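Local coordinates for acylphosphatase (PDB 3TRG), which catalyses the hydrolysis of acyl phosphates to a carboxylate and inorganic phosphate, at residues L54-G58 with E90-F95. Residues are numbered along the deposited sequence; the frame is centred on the assembly and turned at random.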
loop_
_atom_site.group_PDB
_atom_site.type_symbol
_atom_site.label_atom_id
_atom_site.label_comp_id
_atom_site.label_asym_id
_atom_site.label_seq_id
_atom_site.Cartn_x
_atom_site.Cartn_y
_atom_site.Cartn_z
ATOM N N LEU A 54 -2.631 3.715 3.301
ATOM C CA LEU A 54 -2.348 3.719 1.868
ATOM C C LEU A 54 -3.535 3.264 1.034
ATOM O O LEU A 54 -4.434 2.583 1.524
ATOM C CB LEU A 54 -1.128 2.844 1.537
ATOM C CG LEU A 54 -1.269 1.356 1.871
ATOM C CD1 LEU A 54 -0.813 0.516 0.691
ATOM C CD2 LEU A 54 -0.464 1.016 3.112
ATOM N N VAL A 55 -3.530 3.684 -0.227
ATOM C CA VAL A 55 -4.386 3.112 -1.252
ATOM C C VAL A 55 -3.468 2.547 -2.330
ATOM O O VAL A 55 -2.498 3.196 -2.741
ATOM C CB VAL A 55 -5.318 4.171 -1.866
ATOM C CG1 VAL A 55 -5.951 3.650 -3.157
ATOM C CG2 VAL A 55 -6.401 4.576 -0.858
ATOM N N ALA A 56 -3.751 1.325 -2.765
ATOM C CA ALA A 56 -2.950 0.688 -3.801
ATOM C C ALA A 56 -3.872 0.123 -4.870
ATOM O O ALA A 56 -4.854 -0.549 -4.552
ATOM C CB ALA A 56 -2.087 -0.408 -3.209
ATOM N N CYS A 57 -3.553 0.408 -6.132
ATOM C CA CYS A 57 -4.359 -0.031 -7.263
ATOM C C CYS A 57 -3.475 -0.730 -8.281
ATOM O O CYS A 57 -2.347 -0.299 -8.540
ATOM C CB CYS A 57 -5.022 1.165 -7.951
ATOM S SG CYS A 57 -6.119 2.150 -6.914
ATOM N N GLY A 58 -4.002 -1.799 -8.865
ATOM C CA GLY A 58 -3.313 -2.505 -9.925
ATOM C C GLY A 58 -3.767 -3.949 -9.971
ATOM O O GLY A 58 -4.858 -4.283 -9.505
ATOM N N GLU A 90 -10.274 3.827 -7.877
ATOM C CA GLU A 90 -9.834 5.203 -8.075
ATOM C C GLU A 90 -8.702 5.197 -9.101
ATOM O O GLU A 90 -7.920 4.249 -9.164
ATOM C CB GLU A 90 -9.351 5.805 -6.746
ATOM C CG GLU A 90 -10.410 5.797 -5.649
ATOM C CD GLU A 90 -9.891 6.254 -4.291
ATOM O OE1 GLU A 90 -8.714 6.647 -4.190
ATOM O OE2 GLU A 90 -10.666 6.219 -3.316
ATOM N N ASP A 91 -8.616 6.248 -9.909
ATOM C CA ASP A 91 -7.616 6.316 -10.974
ATOM C C ASP A 91 -6.365 7.064 -10.517
ATOM O O ASP A 91 -6.449 8.212 -10.083
ATOM C CB ASP A 91 -8.211 6.995 -12.211
ATOM C CG ASP A 91 -7.308 6.896 -13.429
ATOM O OD1 ASP A 91 -6.522 5.929 -13.520
ATOM O OD2 ASP A 91 -7.390 7.785 -14.301
ATOM N N TYR A 92 -5.217 6.392 -10.597
ATOM C CA TYR A 92 -3.920 7.009 -10.325
ATOM C C TYR A 92 -2.937 6.641 -11.425
ATOM O O TYR A 92 -2.969 5.524 -11.940
ATOM C CB TYR A 92 -3.357 6.524 -8.991
ATOM C CG TYR A 92 -4.205 6.900 -7.803
ATOM C CD1 TYR A 92 -4.122 8.167 -7.246
ATOM C CD2 TYR A 92 -5.090 5.993 -7.244
ATOM C CE1 TYR A 92 -4.899 8.522 -6.163
ATOM C CE2 TYR A 92 -5.871 6.337 -6.163
ATOM C CZ TYR A 92 -5.771 7.603 -5.627
ATOM O OH TYR A 92 -6.544 7.958 -4.549
ATOM N N SER A 93 -2.050 7.568 -11.767
ATOM C CA SER A 93 -1.049 7.311 -12.795
ATOM C C SER A 93 0.273 6.843 -12.193
ATOM O O SER A 93 1.110 6.267 -12.885
ATOM C CB SER A 93 -0.823 8.558 -13.656
ATOM O OG SER A 93 -0.476 9.679 -12.860
ATOM N N ASP A 94 0.451 7.087 -10.900
ATOM C CA ASP A 94 1.688 6.726 -10.228
ATOM C C ASP A 94 1.425 6.428 -8.768
ATOM O O ASP A 94 0.277 6.438 -8.321
ATOM C CB ASP A 94 2.717 7.849 -10.343
ATOM C CG ASP A 94 2.193 9.182 -9.838
ATOM O OD1 ASP A 94 1.174 9.198 -9.114
ATOM O OD2 ASP A 94 2.807 10.221 -10.168
ATOM N N PHE A 95 2.494 6.160 -8.028
ATOM C CA PHE A 95 2.378 5.943 -6.592
ATOM C C PHE A 95 3.172 7.020 -5.869
ATOM O O PHE A 95 4.370 7.172 -6.097
ATOM C CB PHE A 95 2.862 4.545 -6.194
ATOM C CG PHE A 95 2.276 4.065 -4.894
ATOM C CD1 PHE A 95 2.705 4.603 -3.693
ATOM C CD2 PHE A 95 1.269 3.119 -4.880
ATOM C CE1 PHE A 95 2.151 4.185 -2.488
ATOM C CE2 PHE A 95 0.709 2.696 -3.688
ATOM C CZ PHE A 95 1.149 3.228 -2.491
#
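Phe95 reaches the strand with the CE2-CZ side of its ring: CE2 lies 3.4 Å and CZ 3.7 Å from the carbonyl O of Val55, and CE2 is 4.2 Å from CB of Ala56, whose CA sits at the ring edge, near its plane. Having CG anti to the backbone N (chi1 -157°) directs the ring toward the helix-bearing face of the sheet, where Val31, Arg32 and Ala35 of helix 27-37 also touch it. Val55 and Cys57 point to the other face and meet Tyr92. CG1 of Val55 packs 4.0 Å from CE2 of Tyr92, the two side chains crossing at about a right angle, while SG of Cys57 approaches in the ring plane, 82° off the normal and 5.2 Å from the Tyr92 centroid, a sulfur-aromatic contact. Both segments belong to the alpha/beta sandwich of acylphosphatases: residues 90-95 turn round the end of strands 52-57 and 41-46, leaving Tyr92 on the helix-free face and Phe95 on the helical one. SG of Cys57 is also in a disulfide with Cys13, a link that ties strand 52-57 to strand 11-19. Tyr92 OH donates to Glu90 OE1 at 2.6 Å, nearly along the carboxylate C-O axis, holding the hydroxyl end of the ring against a carboxylate next to Val55 CG1.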